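Local coordinates for protein ethanolamine kinase Pv091845 (Plasmodium vivax, PDB 2QG7) that probably phosphorylates ethanolamine, the first step in making phosphatidylethanolamine from ethanolamine, at residues N301-G307 and G344-I350; E359-A365 and E409-Y414; E370-C376 and Y441-R445. All coordinates share one frame. Residue numbers count along the deposited sequence, not the author numbering.

Interaction 1 (N301-G307 and G344-I350); sequences NIINTVG and GDSISFI
Segments 301-307 and 344-350 pair antiparallel: strands 302-304 and 347-349 approach to 4.8 Å between axes at 149°, and the CA register runs from Asn301-Ile350 to Gly307-Gly344. Asn301 precedes the strand; its O accepts Ile350 N at 3.0 Å, while its ND2 bonds Asp296 O. The backbone then runs extended, from Ile302 (phi/psi -120/120) to Asn304 (-100/109). Ile302 and Phe349 form a non-hydrogen-bonded pair, CA-CA 4.8 Å, with Ile302 CG1 3.9 Å from Phe349 CD1 and Ile302 CG2 3.8 Å from Ile347 CG2. Ile303 and Ser348 form the hydrogen-bonded pair: Ile303 N to Ser348 O 3.0 Å, Ser348 N to Ile303 O 3.1 Å. On the opposite face from Ile302, Ile303 (m, m) meets Ile350 (p, t), CD1 to CD1 3.7 Å. Asn304, chi1 t, shares its face with Ile302, Ile347 and Phe349, a face covered by helix 196-210; its ND2 donates to Asp345 OD1 at 2.9 Å and also bonds Tyr186 OH, and its OD1 weakly accepts Ser346 N at 3.1 Å. Thr305 N reaches Ser346 O at 2.8 Å, and Gly307 N donates to Gly344 O at 3.0 Å. Strand 302-304 is central, with strand 186-187 on its other edge. By analogy with protein kinases, the hairpin probably links a catalytic-loop-like segment containing Asp296 and Asn301 to a DFG-like turn beginning at Asp351. Main-chain bonds thus set the register, apolar contacts gather near the Asn301-Ile350 end, and the Asn304-Asp345 bond adds a polar side-chain link near the exposed end.

Interaction 2 (E359-A365 and E409-Y414); sequences ERAYDIA and EIQPFY
Ala361 CB sits over the face of the Phe413 ring, 3.9 Å from its centroid and 26° off the normal, a CH-pi contact in which the nearest ring atom, Phe413 CD1, is 3.6 Å from Ala361 CB. The same methyl touches Ile410 CG2 at 3.8 Å. Phe413 (chi1 m, chi2 85°) also has Tyr362 N over a face of its ring, 3.5 Å from Phe413 CD2, while Tyr362 CB approaches Phe413 CD2 at 3.6 Å. One helical turn on from Ala361, Ala365 CB lies 3.4 Å from Ile410 O and 3.7 Å from both Phe413 CB and Tyr414 N. Ala361 and Ala365 both point toward the partner, and the small side chains permit close CA approaches: 4.6 Å for Ala361-Ile410, 5.2 Å for Ala365-Tyr414, with Tyr362-Phe413 at 5.3 Å between them. The contact lies in the helical C-terminal lobe of the protein-kinase-like fold, where helix 360-369, with Glu359 at its N-cap position, packs on the junction of helices 400-410 and 413-430. Phe413 N bonds Ile410 O at 3.1 Å across that junction. On the side of helix 360-369 turned away from it, Asp363 accepts from the amides of His294 and Cys295, much as an F-helix aspartate of protein kinases holds the catalytic loop. At the start of the helix, Arg360 (chi1 p, then extended) reaches Glu409 in a salt bridge: Arg360 NE to Glu409 OE2 3.3 Å, with a weak bond from Arg360 NH2 to Glu409 OE1 at 3.4 Å. Ser288 OG hydrogen-bonds Glu409 OE2 and also Ala361 N.

Interaction 3 (E370-C376 and Y441-R445); sequences EYAGFNC and YGMTR
In the helical C-terminal lobe of this kinase-like fold, the loop after helix 360-369 packs on helix 438-448; as in choline kinases, where the substrate's amino-alcohol head group binds among acidic and aromatic side chains of that lobe, Glu370 and Tyr441 may have a similar role, though this is inferred. The loop contains a type I turn from Gly373 to Cys376, closed by Cys376 N to Gly373 O at 3.2 Å. No direct hydrogen bond joins the segments, whose nearest CA pairs are 7.5 Å (Phe374-Tyr441) and 7.6 Å (Cys376-Thr444) apart, so side chains and water span the gap. Phe374 (chi1 m) turns its ring edge to the face of Tyr441 (chi1 t) in an offset edge-to-face pair, centroids 5.4 Å apart, planes at 64°, Phe374 CD1 to Tyr441 CE1 3.6 Å; Phe436 joins both rings edge-to-face. Cys376, left-handed at 60/41, points toward the helix: Cys376 CB lies 3.9 Å from Thr444 CG2, and its SG makes an oblique sulfur-aromatic contact, 4.8 Å from the Tyr441 centroid. Thr444 also packs against Asn440 of the second subunit. Arg445, curled by three m rotamers, donates from NH2 to Tyr441 OH at 2.9 Å, and its NE bonds His418 ND1. The salt bridge from Arg445 NH2 to Glu370 OE1 is long, 3.8 Å. Water 1 hydrogen-bonds Glu370 OE1 (2.5 Å) and accepts from Arg445 NH1 (3.0 Å), and water 2 bridges Glu370 OE1 (2.7 Å) and Tyr441 OH (2.8 Å).

Overall arrangement
Following the chain, interaction 1 comes first and closes on itself: its strands are joined by a connection, 308-343, that is not modelled. Only afterwards does interaction 2 open at 359-365, directly followed by the opening of interaction 3 at 370-376. Interaction 2 closes at 409-414 and interaction 3 at 441-445, so these two loops cross. Their centres lie 17 Å apart, with nearest atoms about 5 Å apart. Interaction 1 stands 23 and 24 Å from them between centres. Interaction 1 pairs the two hairpin strands, while interactions 2 and 3 fasten helix 360-369 and its following loop to the later helices 400-410, 413-430 and 438-448.

Interaction 1 (N301-G307 and G344-I350)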
loop_
_atom_site.group_PDB
_atom_site.type_symbol
_atom_site.label_atom_id
_atom_site.label_comp_id
_atom_site.label_asym_id
_atom_site.label_seq_id
_atom_site.Cartn_x
_atom_site.Cartn_y
_atom_site.Cartn_z
ATOM N N ASN D 301 -20.199 -4.769 5.401
ATOM C CA ASN D 301 -21.279 -4.366 6.317
ATOM C C ASN D 301 -22.669 -4.176 5.687
ATOM O O ASN D 301 -23.610 -3.783 6.360
ATOM C CB ASN D 301 -20.848 -3.129 7.097
ATOM C CG ASN D 301 -19.981 -3.489 8.287
ATOM O OD1 ASN D 301 -19.919 -4.650 8.627
ATOM N ND2 ASN D 301 -19.308 -2.515 8.900
ATOM N N ILE D 302 -22.783 -4.483 4.392
ATOM C CA ILE D 302 -24.019 -4.353 3.638
ATOM C C ILE D 302 -24.401 -5.722 3.094
ATOM O O ILE D 302 -23.666 -6.316 2.354
ATOM C CB ILE D 302 -23.887 -3.310 2.501
ATOM C CG1 ILE D 302 -23.406 -1.972 3.043
ATOM C CG2 ILE D 302 -25.212 -3.113 1.764
ATOM C CD1 ILE D 302 -22.878 -1.048 1.980
ATOM N N ILE D 303 -25.573 -6.201 3.493
ATOM C CA ILE D 303 -26.029 -7.580 3.244
ATOM C C ILE D 303 -27.183 -7.549 2.251
ATOM O O ILE D 303 -28.130 -6.774 2.409
ATOM C CB ILE D 303 -26.500 -8.251 4.600
ATOM C CG1 ILE D 303 -25.446 -8.053 5.721
ATOM C CG2 ILE D 303 -26.939 -9.717 4.410
ATOM C CD1 ILE D 303 -24.092 -8.814 5.518
ATOM N N ASN D 304 -27.084 -8.362 1.206
ATOM C CA ASN D 304 -28.179 -8.518 0.271
ATOM C C ASN D 304 -28.934 -9.795 0.590
ATOM O O ASN D 304 -28.413 -10.882 0.371
ATOM C CB ASN D 304 -27.668 -8.594 -1.170
ATOM C CG ASN D 304 -28.787 -8.700 -2.169
ATOM O OD1 ASN D 304 -29.915 -8.326 -1.879
ATOM N ND2 ASN D 304 -28.489 -9.190 -3.339
ATOM N N THR D 305 -30.152 -9.666 1.116
ATOM C CA THR D 305 -30.986 -10.837 1.408
ATOM C C THR D 305 -32.015 -10.991 0.310
ATOM O O THR D 305 -33.018 -10.276 0.295
ATOM C CB THR D 305 -31.688 -10.737 2.759
ATOM O OG1 THR D 305 -30.726 -10.418 3.788
ATOM C CG2 THR D 305 -32.390 -12.079 3.084
ATOM N N VAL D 306 -31.746 -11.914 -0.614
ATOM C CA VAL D 306 -32.559 -12.075 -1.820
ATOM C C VAL D 306 -33.877 -12.807 -1.481
ATOM O O VAL D 306 -33.860 -13.928 -0.944
ATOM C CB VAL D 306 -31.774 -12.790 -2.966
ATOM C CG1 VAL D 306 -32.650 -12.933 -4.226
ATOM C CG2 VAL D 306 -30.514 -12.023 -3.313
ATOM N N GLY D 307 -35.002 -12.148 -1.776
ATOM C CA GLY D 307 -36.326 -12.656 -1.449
ATOM C C GLY D 307 -37.269 -11.539 -1.019
ATOM O O GLY D 307 -38.200 -11.766 -0.232
ATOM N N GLY D 344 -35.474 -10.725 -6.396
ATOM C CA GLY D 344 -35.550 -9.353 -5.860
ATOM C C GLY D 344 -34.557 -9.125 -4.724
ATOM O O GLY D 344 -34.575 -9.839 -3.701
ATOM N N ASP D 345 -33.694 -8.123 -4.907
ATOM C CA ASP D 345 -32.667 -7.763 -3.925
ATOM C C ASP D 345 -33.240 -6.939 -2.788
ATOM O O ASP D 345 -34.073 -6.049 -3.006
ATOM C CB ASP D 345 -31.566 -6.961 -4.594
ATOM C CG ASP D 345 -30.976 -7.669 -5.782
ATOM O OD1 ASP D 345 -30.231 -8.654 -5.595
ATOM O OD2 ASP D 345 -31.256 -7.233 -6.920
ATOM N N SER D 346 -32.790 -7.226 -1.579
ATOM C CA SER D 346 -33.190 -6.430 -0.435
ATOM C C SER D 346 -31.943 -6.139 0.415
ATOM O O SER D 346 -31.254 -7.066 0.820
ATOM C CB SER D 346 -34.262 -7.169 0.387
ATOM O OG SER D 346 -34.583 -6.447 1.576
ATOM N N ILE D 347 -31.697 -4.859 0.693
ATOM C CA ILE D 347 -30.494 -4.404 1.354
ATOM C C ILE D 347 -30.715 -4.008 2.809
ATOM O O ILE D 347 -31.629 -3.268 3.114
ATOM C CB ILE D 347 -29.839 -3.202 0.553
ATOM C CG1 ILE D 347 -29.175 -3.702 -0.759
ATOM C CG2 ILE D 347 -28.916 -2.312 1.448
ATOM C CD1 ILE D 347 -28.054 -4.738 -0.593
ATOM N N SER D 348 -29.854 -4.501 3.705
ATOM C CA SER D 348 -29.811 -4.029 5.080
ATOM C C SER D 348 -28.366 -3.904 5.580
ATOM O O SER D 348 -27.459 -4.487 5.014
ATOM C CB SER D 348 -30.633 -4.933 5.989
ATOM O OG SER D 348 -30.146 -6.247 5.944
ATOM N N PHE D 349 -28.170 -3.118 6.633
ATOM C CA PHE D 349 -26.865 -2.902 7.211
ATOM C C PHE D 349 -26.675 -3.702 8.498
ATOM O O PHE D 349 -27.625 -3.957 9.229
ATOM C CB PHE D 349 -26.629 -1.400 7.480
ATOM C CG PHE D 349 -26.882 -0.522 6.279
ATOM C CD1 PHE D 349 -26.586 -0.962 4.993
ATOM C CD2 PHE D 349 -27.407 0.763 6.431
ATOM C CE1 PHE D 349 -26.844 -0.148 3.893
ATOM C CE2 PHE D 349 -27.621 1.554 5.333
ATOM C CZ PHE D 349 -27.351 1.098 4.084
ATOM N N ILE D 350 -25.424 -4.064 8.765
ATOM C CA ILE D 350 -25.000 -4.785 9.984
ATOM C C ILE D 350 -23.819 -4.059 10.599
ATOM O O ILE D 350 -23.248 -3.150 10.007
ATOM C CB ILE D 350 -24.596 -6.321 9.715
ATOM C CG1 ILE D 350 -23.481 -6.451 8.653
ATOM C CG2 ILE D 350 -25.805 -7.200 9.361
ATOM C CD1 ILE D 350 -22.661 -7.721 8.768
#

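Interaction 2 (E359-A365 and E409-Y414)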
loop_
_atom_site.group_PDB
_atom_site.type_symbol
_atom_site.label_atom_id
_atom_site.label_comp_id
_atom_site.label_asym_id
_atom_site.label_seq_id
_atom_site.Cartn_x
_atom_site.Cartn_y
_atom_site.Cartn_z
ATOM N N GLU D 359 -22.482 14.283 11.240
ATOM C CA GLU D 359 -22.864 14.877 9.979
ATOM C C GLU D 359 -23.213 13.801 8.970
ATOM O O GLU D 359 -22.476 12.841 8.802
ATOM C CB GLU D 359 -21.713 15.720 9.439
ATOM C CG GLU D 359 -21.417 17.010 10.226
ATOM C CD GLU D 359 -20.461 16.840 11.389
ATOM O OE1 GLU D 359 -20.252 15.680 11.869
ATOM O OE2 GLU D 359 -19.885 17.870 11.848
ATOM N N ARG D 360 -24.333 13.982 8.279
ATOM C CA ARG D 360 -24.809 13.040 7.290
ATOM C C ARG D 360 -23.861 12.929 6.139
ATOM O O ARG D 360 -23.847 11.903 5.433
ATOM C CB ARG D 360 -26.232 13.393 6.797
ATOM C CG ARG D 360 -26.400 14.785 6.177
ATOM C CD ARG D 360 -27.553 14.850 5.191
ATOM N NE ARG D 360 -27.612 16.128 4.456
ATOM C CZ ARG D 360 -28.576 16.511 3.597
ATOM N NH1 ARG D 360 -29.623 15.721 3.342
ATOM N NH2 ARG D 360 -28.502 17.707 2.986
ATOM N N ALA D 361 -23.081 13.983 5.924
ATOM C CA ALA D 361 -22.152 14.040 4.798
ATOM C C ALA D 361 -20.903 13.171 5.071
ATOM O O ALA D 361 -20.353 12.578 4.135
ATOM C CB ALA D 361 -21.779 15.441 4.493
ATOM N N TYR D 362 -20.491 13.065 6.344
ATOM C CA TYR D 362 -19.486 12.075 6.731
ATOM C C TYR D 362 -19.815 10.604 6.333
ATOM O O TYR D 362 -18.960 9.906 5.773
ATOM C CB TYR D 362 -19.202 12.151 8.209
ATOM C CG TYR D 362 -18.183 11.149 8.612
ATOM C CD1 TYR D 362 -16.805 11.418 8.469
ATOM C CD2 TYR D 362 -18.576 9.904 9.121
ATOM C CE1 TYR D 362 -15.845 10.477 8.852
ATOM C CE2 TYR D 362 -17.617 8.934 9.478
ATOM C CZ TYR D 362 -16.257 9.239 9.352
ATOM O OH TYR D 362 -15.340 8.275 9.718
ATOM N N ASP D 363 -21.041 10.157 6.627
ATOM C CA ASP D 363 -21.454 8.796 6.354
ATOM C C ASP D 363 -21.499 8.456 4.876
ATOM O O ASP D 363 -21.221 7.327 4.495
ATOM C CB ASP D 363 -22.810 8.531 7.000
ATOM C CG ASP D 363 -22.941 7.121 7.581
ATOM O OD1 ASP D 363 -21.903 6.411 7.757
ATOM O OD2 ASP D 363 -24.102 6.750 7.872
ATOM N N ILE D 364 -21.833 9.419 4.047
ATOM C CA ILE D 364 -21.890 9.235 2.614
ATOM C C ILE D 364 -20.487 9.229 1.964
ATOM O O ILE D 364 -20.196 8.362 1.137
ATOM C CB ILE D 364 -22.814 10.316 1.926
ATOM C CG1 ILE D 364 -24.196 10.330 2.615
ATOM C CG2 ILE D 364 -22.919 10.088 0.369
ATOM C CD1 ILE D 364 -25.080 11.555 2.268
ATOM N N ALA D 365 -19.643 10.186 2.335
ATOM C CA ALA D 365 -18.275 10.276 1.833
ATOM C C ALA D 365 -17.399 9.110 2.329
ATOM O O ALA D 365 -16.554 8.607 1.585
ATOM C CB ALA D 365 -17.653 11.636 2.200
ATOM N N GLU D 409 -21.576 19.265 -0.396
ATOM C CA GLU D 409 -21.527 19.127 1.058
ATOM C C GLU D 409 -20.622 17.983 1.514
ATOM O O GLU D 409 -20.009 18.056 2.590
ATOM C CB GLU D 409 -22.938 18.892 1.569
ATOM C CG GLU D 409 -23.136 19.119 3.056
ATOM C CD GLU D 409 -24.568 18.719 3.478
ATOM O OE1 GLU D 409 -25.523 19.415 3.036
ATOM O OE2 GLU D 409 -24.748 17.742 4.267
ATOM N N ILE D 410 -20.557 16.916 0.703
ATOM C CA ILE D 410 -19.877 15.671 1.123
ATOM C C ILE D 410 -18.376 15.725 0.838
ATOM O O ILE D 410 -17.597 14.914 1.356
ATOM C CB ILE D 410 -20.483 14.375 0.488
ATOM C CG1 ILE D 410 -20.325 14.371 -1.034
ATOM C CG2 ILE D 410 -21.936 14.213 0.894
ATOM C CD1 ILE D 410 -20.426 12.990 -1.668
ATOM N N GLN D 411 -17.991 16.721 0.050
ATOM C CA GLN D 411 -16.694 16.785 -0.639
ATOM C C GLN D 411 -15.462 16.886 0.306
ATOM O O GLN D 411 -14.507 16.151 0.139
ATOM C CB GLN D 411 -16.755 17.891 -1.712
ATOM C CG GLN D 411 -16.161 17.522 -3.011
ATOM C CD GLN D 411 -16.828 16.380 -3.679
ATOM O OE1 GLN D 411 -16.173 15.528 -4.302
ATOM N NE2 GLN D 411 -18.149 16.363 -3.607
ATOM N N PRO D 412 -15.502 17.757 1.327
ATOM C CA PRO D 412 -14.384 17.724 2.277
ATOM C C PRO D 412 -14.398 16.570 3.311
ATOM O O PRO D 412 -13.449 16.444 4.094
ATOM C CB PRO D 412 -14.558 19.043 3.039
ATOM C CG PRO D 412 -16.047 19.337 2.971
ATOM C CD PRO D 412 -16.511 18.800 1.654
ATOM N N PHE D 413 -15.477 15.785 3.380
ATOM C CA PHE D 413 -15.584 14.696 4.354
ATOM C C PHE D 413 -14.828 13.449 3.872
ATOM O O PHE D 413 -14.585 12.530 4.658
ATOM C CB PHE D 413 -17.055 14.346 4.660
ATOM C CG PHE D 413 -17.747 15.365 5.502
ATOM C CD1 PHE D 413 -18.333 16.495 4.916
ATOM C CD2 PHE D 413 -17.813 15.210 6.889
ATOM C CE1 PHE D 413 -18.959 17.412 5.683
ATOM C CE2 PHE D 413 -18.458 16.159 7.693
ATOM C CZ PHE D 413 -19.009 17.258 7.091
ATOM N N TYR D 414 -14.465 13.439 2.594
ATOM C CA TYR D 414 -13.596 12.428 2.044
ATOM C C TYR D 414 -12.262 12.338 2.824
ATOM O O TYR D 414 -11.861 11.251 3.309
ATOM C CB TYR D 414 -13.320 12.769 0.609
ATOM C CG TYR D 414 -14.294 12.214 -0.386
ATOM C CD1 TYR D 414 -14.167 10.894 -0.839
ATOM C CD2 TYR D 414 -15.324 13.021 -0.925
ATOM C CE1 TYR D 414 -15.024 10.375 -1.774
ATOM C CE2 TYR D 414 -16.205 12.502 -1.889
ATOM C CZ TYR D 414 -16.036 11.184 -2.304
ATOM O OH TYR D 414 -16.868 10.642 -3.228
#

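Interaction 3 (E370-C376 and Y441-R445)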
loop_
_atom_site.group_PDB
_atom_site.type_symbol
_atom_site.label_atom_id
_atom_site.label_comp_id
_atom_site.label_asym_id
_atom_site.label_seq_id
_atom_site.Cartn_x
_atom_site.Cartn_y
_atom_site.Cartn_z
ATOM N N GLU D 370 -15.107 3.712 0.464
ATOM C CA GLU D 370 -15.051 2.272 0.624
ATOM C C GLU D 370 -15.271 1.551 -0.685
ATOM O O GLU D 370 -15.349 0.357 -0.731
ATOM C CB GLU D 370 -16.058 1.824 1.709
ATOM C CG GLU D 370 -15.760 2.295 3.177
ATOM C CD GLU D 370 -14.415 1.741 3.746
ATOM O OE1 GLU D 370 -13.838 2.351 4.704
ATOM O OE2 GLU D 370 -13.927 0.660 3.283
ATOM N N TYR D 371 -15.399 2.285 -1.761
ATOM C CA TYR D 371 -15.517 1.747 -3.093
ATOM C C TYR D 371 -14.134 1.207 -3.472
ATOM O O TYR D 371 -14.013 0.255 -4.292
ATOM C CB TYR D 371 -15.896 2.886 -4.059
ATOM C CG TYR D 371 -17.391 3.204 -4.189
ATOM C CD1 TYR D 371 -18.250 3.198 -3.068
ATOM C CD2 TYR D 371 -17.935 3.562 -5.428
ATOM C CE1 TYR D 371 -19.599 3.502 -3.198
ATOM C CE2 TYR D 371 -19.288 3.879 -5.569
ATOM C CZ TYR D 371 -20.112 3.846 -4.452
ATOM O OH TYR D 371 -21.467 4.131 -4.593
ATOM N N ALA D 372 -13.109 1.864 -2.913
ATOM C CA ALA D 372 -11.693 1.472 -3.034
ATOM C C ALA D 372 -11.369 0.153 -2.332
ATOM O O ALA D 372 -10.398 -0.509 -2.699
ATOM C CB ALA D 372 -10.798 2.576 -2.492
ATOM N N GLY D 373 -12.168 -0.205 -1.314
ATOM C CA GLY D 373 -11.927 -1.406 -0.525
ATOM C C GLY D 373 -10.740 -1.224 0.412
ATOM O O GLY D 373 -10.194 -0.118 0.552
ATOM N N PHE D 374 -10.360 -2.309 1.084
ATOM C CA PHE D 374 -9.181 -2.284 1.981
ATOM C C PHE D 374 -7.875 -2.149 1.199
ATOM O O PHE D 374 -6.866 -1.787 1.747
ATOM C CB PHE D 374 -9.145 -3.535 2.864
ATOM C CG PHE D 374 -10.106 -3.477 4.027
ATOM C CD1 PHE D 374 -9.957 -2.506 5.013
ATOM C CD2 PHE D 374 -11.155 -4.388 4.129
ATOM C CE1 PHE D 374 -10.818 -2.461 6.105
ATOM C CE2 PHE D 374 -12.039 -4.333 5.206
ATOM C CZ PHE D 374 -11.861 -3.373 6.200
ATOM N N ASN D 375 -7.920 -2.436 -0.091
ATOM C CA ASN D 375 -6.768 -2.321 -0.960
ATOM C C ASN D 375 -6.497 -0.889 -1.371
ATOM O O ASN D 375 -5.455 -0.585 -1.942
ATOM C CB ASN D 375 -6.963 -3.221 -2.200
ATOM C CG ASN D 375 -5.665 -3.458 -2.953
ATOM O OD1 ASN D 375 -5.488 -3.017 -4.119
ATOM N ND2 ASN D 375 -4.714 -4.103 -2.278
ATOM N N CYS D 376 -7.447 -0.014 -1.103
ATOM C CA CYS D 376 -7.331 1.437 -1.334
ATOM C C CYS D 376 -7.072 1.832 -2.790
ATOM O O CYS D 376 -6.272 2.706 -3.107
ATOM C CB CYS D 376 -6.317 2.022 -0.371
ATOM S SG CYS D 376 -6.684 1.835 1.356
ATOM N N TYR D 441 -2.166 -0.042 6.483
ATOM C CA TYR D 441 -3.484 0.420 6.115
ATOM C C TYR D 441 -3.704 1.806 6.678
ATOM O O TYR D 441 -4.248 2.636 5.974
ATOM C CB TYR D 441 -4.604 -0.532 6.580
ATOM C CG TYR D 441 -5.987 -0.027 6.249
ATOM C CD1 TYR D 441 -6.489 -0.122 4.952
ATOM C CD2 TYR D 441 -6.796 0.564 7.233
ATOM C CE1 TYR D 441 -7.747 0.338 4.645
ATOM C CE2 TYR D 441 -8.062 1.036 6.919
ATOM C CZ TYR D 441 -8.537 0.905 5.631
ATOM O OH TYR D 441 -9.811 1.376 5.303
ATOM N N GLY D 442 -3.272 2.033 7.915
ATOM C CA GLY D 442 -3.340 3.347 8.589
ATOM C C GLY D 442 -2.592 4.450 7.871
ATOM O O GLY D 442 -3.083 5.582 7.731
ATOM N N MET D 443 -1.399 4.113 7.382
ATOM C CA MET D 443 -0.497 5.035 6.697
ATOM C C MET D 443 -0.978 5.338 5.313
ATOM O O MET D 443 -0.812 6.438 4.856
ATOM C CB MET D 443 0.944 4.465 6.634
ATOM C CG MET D 443 1.639 4.398 7.976
ATOM S SD MET D 443 1.729 6.041 8.775
ATOM C CE MET D 443 2.815 6.944 7.649
ATOM N N THR D 444 -1.546 4.346 4.641
ATOM C CA THR D 444 -2.175 4.529 3.353
ATOM C C THR D 444 -3.390 5.476 3.415
ATOM O O THR D 444 -3.528 6.326 2.519
ATOM C CB THR D 444 -2.615 3.177 2.730
ATOM O OG1 THR D 444 -1.515 2.257 2.755
ATOM C CG2 THR D 444 -3.094 3.359 1.292
ATOM N N ARG D 445 -4.241 5.335 4.448
ATOM C CA ARG D 445 -5.367 6.267 4.662
ATOM C C ARG D 445 -4.872 7.686 4.937
ATOM O O ARG D 445 -5.406 8.615 4.376
ATOM C CB ARG D 445 -6.333 5.840 5.793
ATOM C CG ARG D 445 -7.030 4.527 5.619
ATOM C CD ARG D 445 -7.749 4.400 4.291
ATOM N NE ARG D 445 -8.793 5.433 4.136
ATOM C CZ ARG D 445 -10.056 5.308 4.554
ATOM N NH1 ARG D 445 -10.884 6.300 4.341
ATOM N NH2 ARG D 445 -10.502 4.198 5.170
HETATM O O HOH W 1 -13.548 4.848 4.614
HETATM O O HOH W 2 -12.344 1.148 6.568
#